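Local coordinates for protein GCN5-related N-acetyltransferase (Kribbella flavida, PDB 4MY0) that probably transfers the acetyl group of acetyl-CoA to an amino group of its substrate, perhaps an aminoglycoside, as a member of the GCN5-related N-acetyltransferase family, at residues Ala169-Thr177 with Leu208-Tyr216; Trp69-Arg79 with His179-Trp190. One frame throughout, in Å; residues are numbered along the deposited sequence.

Contact 1 (Ala169-Thr177 with Leu208-Tyr216); sequences ARFLELVGT and LAEDGFVVY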
# COMPACT_ATOMS: atom_id res chain seq x y z
N ALA C 169 -8.35 33.30 27.62
CA ALA C 169 -9.05 34.55 27.30
C ALA C 169 -8.26 35.39 26.29
O ALA C 169 -8.85 36.07 25.44
CB ALA C 169 -9.36 35.35 28.57
N ARG C 170 -6.94 35.36 26.38
CA ARG C 170 -6.10 36.06 25.41
C ARG C 170 -6.26 35.46 24.01
O ARG C 170 -6.28 36.20 23.01
CB ARG C 170 -4.63 36.04 25.84
CG ARG C 170 -3.68 36.68 24.84
CD ARG C 170 -4.07 38.15 24.60
NE ARG C 170 -3.11 38.83 23.73
CZ ARG C 170 -3.27 40.07 23.28
NH1 ARG C 170 -4.37 40.75 23.60
NH2 ARG C 170 -2.35 40.63 22.49
N PHE C 171 -6.37 34.14 23.92
CA PHE C 171 -6.57 33.46 22.64
C PHE C 171 -7.87 33.93 21.99
O PHE C 171 -7.92 34.19 20.78
CB PHE C 171 -6.61 31.94 22.82
CG PHE C 171 -5.25 31.28 22.85
CD1 PHE C 171 -5.02 30.12 22.13
CD2 PHE C 171 -4.20 31.82 23.59
CE1 PHE C 171 -3.77 29.51 22.15
CE2 PHE C 171 -2.95 31.22 23.62
CZ PHE C 171 -2.73 30.07 22.90
N LEU C 172 -8.92 34.02 22.80
CA LEU C 172 -10.22 34.48 22.31
C LEU C 172 -10.18 35.92 21.81
O LEU C 172 -10.84 36.25 20.83
CB LEU C 172 -11.29 34.31 23.38
CG LEU C 172 -11.76 32.85 23.42
CD1 LEU C 172 -12.66 32.56 24.63
CD2 LEU C 172 -12.46 32.51 22.11
N GLU C 173 -9.42 36.77 22.50
CA GLU C 173 -9.23 38.14 22.04
C GLU C 173 -8.54 38.15 20.67
O GLU C 173 -8.98 38.83 19.75
CB GLU C 173 -8.41 38.96 23.05
CG GLU C 173 -9.13 39.26 24.38
CD GLU C 173 -8.32 40.18 25.31
OE1 GLU C 173 -8.91 40.75 26.26
OE2 GLU C 173 -7.10 40.35 25.08
N LEU C 174 -7.44 37.40 20.55
CA LEU C 174 -6.67 37.41 19.32
C LEU C 174 -7.52 36.90 18.16
O LEU C 174 -7.52 37.48 17.07
CB LEU C 174 -5.42 36.56 19.48
CG LEU C 174 -4.39 37.17 20.43
CD1 LEU C 174 -3.22 36.24 20.66
CD2 LEU C 174 -3.91 38.54 19.94
N VAL C 175 -8.24 35.82 18.41
CA VAL C 175 -9.10 35.21 17.39
C VAL C 175 -10.18 36.21 16.99
O VAL C 175 -10.47 36.40 15.80
CB VAL C 175 -9.75 33.91 17.92
CG1 VAL C 175 -10.98 33.55 17.11
CG2 VAL C 175 -8.76 32.77 17.90
N GLY C 176 -10.77 36.87 18.00
CA GLY C 176 -11.84 37.82 17.78
C GLY C 176 -11.40 38.96 16.89
O GLY C 176 -12.08 39.31 15.92
N THR C 177 -10.25 39.53 17.21
CA THR C 177 -9.70 40.64 16.44
C THR C 177 -9.49 40.19 14.99
O THR C 177 -9.83 40.90 14.07
CB THR C 177 -8.38 41.13 17.05
OG1 THR C 177 -8.60 41.55 18.40
CG2 THR C 177 -7.82 42.30 16.25
N LEU C 208 2.35 31.44 22.22
CA LEU C 208 1.70 32.73 22.15
C LEU C 208 2.70 33.84 21.87
O LEU C 208 3.74 33.94 22.52
CB LEU C 208 0.99 33.01 23.48
CG LEU C 208 0.37 34.40 23.65
CD1 LEU C 208 -0.78 34.56 22.68
CD2 LEU C 208 -0.10 34.60 25.08
N ALA C 209 2.38 34.68 20.88
CA ALA C 209 3.14 35.91 20.65
C ALA C 209 2.24 37.09 21.02
O ALA C 209 1.09 36.89 21.40
CB ALA C 209 3.57 36.00 19.20
N GLU C 210 2.76 38.31 20.88
CA GLU C 210 1.98 39.52 21.18
C GLU C 210 0.70 39.62 20.34
O GLU C 210 -0.34 40.07 20.83
CB GLU C 210 2.85 40.77 20.97
CG GLU C 210 2.16 42.09 21.28
CD GLU C 210 3.16 43.23 21.48
OE1 GLU C 210 4.25 43.18 20.86
OE2 GLU C 210 2.87 44.15 22.27
N ASP C 211 0.77 39.18 19.08
CA ASP C 211 -0.37 39.30 18.17
C ASP C 211 -0.64 38.01 17.40
O ASP C 211 -0.89 38.03 16.18
CB ASP C 211 -0.14 40.46 17.20
CG ASP C 211 1.05 40.23 16.29
OD1 ASP C 211 1.08 40.80 15.18
OD2 ASP C 211 1.96 39.47 16.69
N GLY C 212 -0.59 36.87 18.10
CA GLY C 212 -0.86 35.60 17.47
C GLY C 212 -0.61 34.40 18.36
O GLY C 212 -0.02 34.52 19.44
N PHE C 213 -1.07 33.24 17.90
CA PHE C 213 -0.77 32.00 18.60
C PHE C 213 -0.82 30.79 17.67
O PHE C 213 -1.35 30.87 16.56
CB PHE C 213 -1.73 31.78 19.78
CG PHE C 213 -3.17 31.53 19.38
CD1 PHE C 213 -4.12 32.53 19.51
CD2 PHE C 213 -3.58 30.28 18.92
CE1 PHE C 213 -5.45 32.30 19.17
CE2 PHE C 213 -4.90 30.04 18.57
CZ PHE C 213 -5.84 31.05 18.70
N VAL C 214 -0.31 29.67 18.14
CA VAL C 214 -0.43 28.43 17.38
C VAL C 214 -0.62 27.29 18.38
O VAL C 214 -0.03 27.29 19.47
CB VAL C 214 0.80 28.18 16.47
CG1 VAL C 214 2.06 28.03 17.31
CG2 VAL C 214 0.61 26.92 15.58
N VAL C 215 -1.49 26.36 18.01
CA VAL C 215 -1.68 25.15 18.80
C VAL C 215 -1.47 23.97 17.87
O VAL C 215 -2.10 23.89 16.81
CB VAL C 215 -3.08 25.07 19.41
CG1 VAL C 215 -3.20 23.83 20.30
CG2 VAL C 215 -3.36 26.36 20.22
N TYR C 216 -0.57 23.06 18.24
CA TYR C 216 -0.32 21.89 17.41
C TYR C 216 -0.03 20.65 18.25
O TYR C 216 0.05 20.73 19.48
CB TYR C 216 0.79 22.15 16.38
CG TYR C 216 2.18 22.37 16.96
CD1 TYR C 216 3.14 21.37 16.91
CD2 TYR C 216 2.52 23.58 17.54
CE1 TYR C 216 4.40 21.58 17.42
CE2 TYR C 216 3.78 23.79 18.06
CZ TYR C 216 4.72 22.79 18.00
OH TYR C 216 5.99 23.02 18.50
O HOH W 1 -0.36 37.94 23.44
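Phe-171 and Phe-213 lie ring upon ring where a helix packs on a beta hairpin of the second GNAT domain, a case of helix-on-sheet packing centred on an aromatic pair. The helix of 169-177 runs across strand 212-216, 8.6 Å away at closest approach of the axes. The two rings form a face-to-face stack, centroids 3.9 Å apart and planes inclined by 18°. They are slipped along each other: CD1 of Phe-171 sits over the centre of the Phe-213 ring, whereas CG of Phe-213 lies toward the rim of the Phe-171 ring. With CG of Phe-213 between the backbone N and the carbonyl carbon, a chi1 of 68° lays its ring against Phe-171. Phe-213 CB also stands over the Phe-171 face, in a CH-pi contact 4.0 Å from the ring centroid. At the edges come aliphatic groups: Val-215 CG2 borders the Phe-171 ring, and Val-175 CG2 meets Phe-213 CZ at 3.5 Å. Leu-174 fills the side toward the turn, its CD1 touching both the edge of Phe-213 and, at 3.6 Å, Leu-208 CD1. Strand 222-230 and helix 192-200 touch the flanks of this core.

Polar atoms close the more exposed side. Arg-170 bends at chi2, and its guanidinium lies with one face on Leu-174 CD2. Glu-173 OE2 takes a salt bridge from NH1 in the guanidinium plane, while a water bonded to NE donates to Ala-209 O. The remaining arm turns to the hairpin: Arg-170 NH2 donates to Glu-210 O at 2.7 Å, meeting the oxygen nearly along the C=O axis although the bond is bent at the hydrogen (137°).

Contact 2 (Trp69-Arg79 with His179-Trp190); sequences WDFQQWWGGRR and HEASRASGLLVW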
# COMPACT_ATOMS: atom_id res chain seq x y z
N TRP C 69 -24.33 21.10 21.19
CA TRP C 69 -23.29 22.02 21.67
C TRP C 69 -23.82 23.44 21.64
O TRP C 69 -24.45 23.86 20.65
CB TRP C 69 -22.06 21.97 20.77
CG TRP C 69 -21.19 20.76 20.94
CD1 TRP C 69 -21.18 19.65 20.15
CD2 TRP C 69 -20.18 20.57 21.94
NE1 TRP C 69 -20.23 18.76 20.62
CE2 TRP C 69 -19.61 19.31 21.71
CE3 TRP C 69 -19.72 21.34 23.01
CZ2 TRP C 69 -18.59 18.80 22.51
CZ3 TRP C 69 -18.71 20.84 23.81
CH2 TRP C 69 -18.15 19.58 23.56
N ASP C 70 -23.56 24.20 22.71
CA ASP C 70 -23.91 25.62 22.77
C ASP C 70 -22.79 26.45 22.15
O ASP C 70 -21.99 27.06 22.87
CB ASP C 70 -24.17 26.05 24.22
CG ASP C 70 -23.04 25.65 25.16
OD1 ASP C 70 -22.37 24.62 24.90
OD2 ASP C 70 -22.82 26.37 26.17
N PHE C 71 -22.71 26.47 20.83
CA PHE C 71 -21.65 27.20 20.14
C PHE C 71 -22.08 28.61 19.83
O PHE C 71 -23.24 28.97 20.01
CB PHE C 71 -21.35 26.56 18.78
CG PHE C 71 -20.61 25.25 18.85
CD1 PHE C 71 -19.54 25.08 19.72
CD2 PHE C 71 -20.97 24.21 18.00
CE1 PHE C 71 -18.85 23.87 19.76
CE2 PHE C 71 -20.28 23.00 18.03
CZ PHE C 71 -19.22 22.82 18.91
N GLN C 72 -21.13 29.42 19.35
CA GLN C 72 -21.46 30.56 18.50
C GLN C 72 -20.75 30.28 17.19
O GLN C 72 -19.82 29.45 17.15
CB GLN C 72 -20.99 31.88 19.12
CG GLN C 72 -21.48 32.11 20.54
CD GLN C 72 -21.54 33.57 20.91
OE1 GLN C 72 -22.33 34.33 20.36
NE2 GLN C 72 -20.69 33.98 21.85
N GLN C 73 -21.18 30.93 16.11
CA GLN C 73 -20.53 30.72 14.82
C GLN C 73 -20.34 32.06 14.13
O GLN C 73 -21.23 32.90 14.12
CB GLN C 73 -21.32 29.75 13.93
CG GLN C 73 -20.50 29.20 12.76
CD GLN C 73 -21.30 28.30 11.85
OE1 GLN C 73 -22.52 28.44 11.74
NE2 GLN C 73 -20.63 27.36 11.20
N TRP C 74 -19.14 32.26 13.59
CA TRP C 74 -18.85 33.52 12.92
C TRP C 74 -19.59 33.57 11.60
O TRP C 74 -19.59 32.59 10.85
CB TRP C 74 -17.35 33.64 12.67
CG TRP C 74 -16.55 33.96 13.91
CD1 TRP C 74 -15.90 33.08 14.74
CD2 TRP C 74 -16.30 35.27 14.45
NE1 TRP C 74 -15.27 33.77 15.75
CE2 TRP C 74 -15.50 35.11 15.60
CE3 TRP C 74 -16.69 36.56 14.06
CZ2 TRP C 74 -15.08 36.20 16.37
CZ3 TRP C 74 -16.26 37.64 14.82
CH2 TRP C 74 -15.47 37.45 15.97
N TRP C 75 -20.25 34.69 11.32
CA TRP C 75 -20.82 34.92 10.00
C TRP C 75 -20.61 36.37 9.59
O TRP C 75 -21.14 37.30 10.24
CB TRP C 75 -22.29 34.52 9.94
CG TRP C 75 -22.47 33.02 9.89
CD1 TRP C 75 -22.86 32.21 10.92
CD2 TRP C 75 -22.24 32.16 8.77
NE1 TRP C 75 -22.90 30.90 10.49
CE2 TRP C 75 -22.51 30.84 9.18
CE3 TRP C 75 -21.82 32.38 7.45
CZ2 TRP C 75 -22.39 29.74 8.32
CZ3 TRP C 75 -21.69 31.28 6.59
CH2 TRP C 75 -21.98 29.99 7.03
N GLY C 76 -19.82 36.57 8.54
CA GLY C 76 -19.43 37.90 8.10
C GLY C 76 -18.82 38.72 9.21
O GLY C 76 -19.09 39.91 9.34
N GLY C 77 -17.99 38.09 10.04
CA GLY C 77 -17.30 38.82 11.08
C GLY C 77 -18.13 39.18 12.31
O GLY C 77 -17.72 40.02 13.11
N ARG C 78 -19.30 38.56 12.46
CA ARG C 78 -20.06 38.67 13.71
C ARG C 78 -20.39 37.29 14.29
O ARG C 78 -20.50 36.30 13.55
CB ARG C 78 -21.33 39.51 13.51
CG ARG C 78 -21.05 40.97 13.13
CD ARG C 78 -22.03 41.93 13.81
NE ARG C 78 -23.37 41.87 13.22
CZ ARG C 78 -24.50 41.98 13.92
NH1 ARG C 78 -24.49 42.14 15.23
NH2 ARG C 78 -25.67 41.92 13.29
N ARG C 79 -20.55 37.21 15.61
CA ARG C 79 -20.84 35.93 16.27
C ARG C 79 -22.33 35.65 16.33
O ARG C 79 -23.10 36.49 16.79
CB ARG C 79 -20.29 35.92 17.70
CG ARG C 79 -18.77 36.10 17.82
CD ARG C 79 -18.41 36.26 19.29
NE ARG C 79 -17.02 36.61 19.50
CZ ARG C 79 -16.53 37.85 19.38
NH1 ARG C 79 -17.34 38.85 19.05
NH2 ARG C 79 -15.24 38.07 19.59
N HIS C 179 -10.93 37.66 13.24
CA HIS C 179 -12.14 37.31 12.50
C HIS C 179 -13.02 38.52 12.21
O HIS C 179 -13.76 38.50 11.22
CB HIS C 179 -12.92 36.22 13.24
CG HIS C 179 -12.22 34.90 13.26
ND1 HIS C 179 -11.20 34.59 12.38
CD2 HIS C 179 -12.38 33.81 14.05
CE1 HIS C 179 -10.77 33.36 12.63
NE2 HIS C 179 -11.46 32.87 13.63
N GLU C 180 -12.96 39.55 13.05
CA GLU C 180 -13.71 40.78 12.78
C GLU C 180 -13.10 41.57 11.63
O GLU C 180 -13.81 42.17 10.83
CB GLU C 180 -13.80 41.67 14.03
CG GLU C 180 -14.68 41.09 15.13
CD GLU C 180 -14.63 41.89 16.42
OE1 GLU C 180 -13.66 42.66 16.61
OE2 GLU C 180 -15.56 41.74 17.24
N ALA C 181 -11.77 41.56 11.56
CA ALA C 181 -11.04 42.29 10.53
C ALA C 181 -11.23 41.63 9.16
O ALA C 181 -11.36 42.32 8.15
CB ALA C 181 -9.56 42.36 10.87
N SER C 182 -11.22 40.30 9.12
CA SER C 182 -11.38 39.60 7.85
C SER C 182 -12.85 39.29 7.50
O SER C 182 -13.13 38.76 6.42
CB SER C 182 -10.56 38.30 7.86
OG SER C 182 -11.17 37.33 8.69
N ARG C 183 -13.78 39.63 8.39
CA ARG C 183 -15.20 39.29 8.20
C ARG C 183 -15.38 37.79 7.98
O ARG C 183 -16.11 37.37 7.08
CB ARG C 183 -15.81 40.08 7.05
CG ARG C 183 -16.04 41.54 7.38
CD ARG C 183 -16.13 42.35 6.11
NE ARG C 183 -14.95 43.18 5.94
CZ ARG C 183 -14.02 42.99 5.01
NH1 ARG C 183 -14.14 42.00 4.14
NH2 ARG C 183 -12.98 43.81 4.94
N ALA C 184 -14.70 37.00 8.80
CA ALA C 184 -14.68 35.56 8.62
C ALA C 184 -16.06 34.93 8.84
O ALA C 184 -16.89 35.47 9.58
CB ALA C 184 -13.66 34.94 9.56
N SER C 185 -16.28 33.79 8.21
CA SER C 185 -17.54 33.07 8.35
C SER C 185 -17.26 31.59 8.56
O SER C 185 -16.29 31.04 8.01
CB SER C 185 -18.39 33.24 7.08
OG SER C 185 -18.93 34.55 7.00
N GLY C 186 -18.13 30.94 9.32
CA GLY C 186 -18.08 29.49 9.44
C GLY C 186 -17.44 29.02 10.74
O GLY C 186 -17.87 28.02 11.31
N LEU C 187 -16.44 29.75 11.21
CA LEU C 187 -15.65 29.31 12.37
C LEU C 187 -16.44 29.17 13.68
O LEU C 187 -17.32 29.98 13.97
CB LEU C 187 -14.46 30.26 12.55
CG LEU C 187 -13.50 30.12 11.38
CD1 LEU C 187 -13.24 31.43 10.68
CD2 LEU C 187 -12.20 29.48 11.85
N LEU C 188 -16.11 28.14 14.46
CA LEU C 188 -16.74 27.93 15.76
C LEU C 188 -16.18 28.89 16.82
O LEU C 188 -15.00 29.22 16.81
CB LEU C 188 -16.53 26.50 16.26
CG LEU C 188 -17.10 25.32 15.48
CD1 LEU C 188 -16.82 24.02 16.21
CD2 LEU C 188 -18.57 25.51 15.29
N VAL C 189 -17.05 29.32 17.73
CA VAL C 189 -16.63 29.98 18.96
C VAL C 189 -16.90 29.01 20.12
O VAL C 189 -18.04 28.61 20.34
CB VAL C 189 -17.45 31.25 19.23
CG1 VAL C 189 -17.03 31.88 20.55
CG2 VAL C 189 -17.31 32.23 18.09
N TRP C 190 -15.85 28.63 20.84
CA TRP C 190 -15.99 27.74 21.98
C TRP C 190 -16.06 28.54 23.26
O TRP C 190 -15.49 29.63 23.34
CB TRP C 190 -14.79 26.79 22.07
CG TRP C 190 -14.70 25.77 20.97
CD1 TRP C 190 -14.11 25.93 19.74
CD2 TRP C 190 -15.18 24.42 21.01
NE1 TRP C 190 -14.22 24.77 19.02
CE2 TRP C 190 -14.86 23.83 19.78
CE3 TRP C 190 -15.85 23.66 21.97
CZ2 TRP C 190 -15.20 22.50 19.48
CZ3 TRP C 190 -16.18 22.36 21.68
CH2 TRP C 190 -15.86 21.79 20.45
O HOH W 2 -18.22 41.14 15.79
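Gly-186 N donates to Trp-74 O at 2.7 Å and Trp-74 N to Leu-187 O at 2.9 Å, the latter in the carbonyl plane, as the chain leaving a helix is drawn alongside a beta hairpin. Val-189 N continues the series to Gln-72 O; the return bond from Gln-72 N is weak. Two antiparallel pairs, Gln-72 with Val-189 (hydrogen-bonded) and Gln-73 with Leu-188 (non-hydrogen-bonded), join a two-residue strand to strand 61-75. The type I' turn from Trp-75 to Arg-78 is held by Ser-185 OG, which accepts an almost straight bond from Gly-76 N (2.7 Å), and by the backbone bond from Gly-77 N to Ala-184 O. Gln-73, with CG anti to the backbone N (chi1 -164°), extends to give NE2 to Gly-186 O at 2.8 Å. Its OE1 receives Trp-75 NE1 from above the carbonyl plane, so both ends of the amide are gripped. A water bridges Gly-77 O and Glu-180 OE2; Glu-180 OE2 also makes a long salt bridge to Arg-79 NH1.

Trp-74 dominates the packing. His-179 CB stands over the centre of its six-membered ring, 3.6 Å from the centroid, and the imidazole turns its edge toward the five-membered ring in a T-shaped pair. Arg-79 CG lies on the opposite face. At the far end, Phe-71 points its edge at the face of Trp-190, which in turn presents its own edge to the face of Trp-69 (planes at 76°); Leu-188 CD1 rests on the Phe-71 ring.

Strand 188-189 thus borders strand 61-75, whose hairpin partner is strand 78-90. Helix 168-182 lies beside the turn, helix 192-200 touches Trp-69 and Trp-190, and Phe-392 at the C-terminus meets Phe-71 edge-to-face.

Overall arrangement
Helix 168-182 joins the two contacts: contact 1 uses its earlier turns against the hairpin of the second GNAT domain, and contact 2 its last turn and the chain that follows, against the hairpin of the first. Their centres are about 15 Å apart, and they touch at Gly-176: Trp-74 CH2 lies 3.9 Å from Gly-176 O and Arg-79 NH2 3.9 Å from Gly-176 CA. The connection therefore packs on both acetyltransferase domains. Contact 2 lies nearer the cofactor: the side chain of Trp-69 is about 12 Å from the bound coenzyme A-like ligand and about 10 Å from that of Val-88, an acetyl-CoA-binding residue. Contact 1 is structural packing away from the annotated sites.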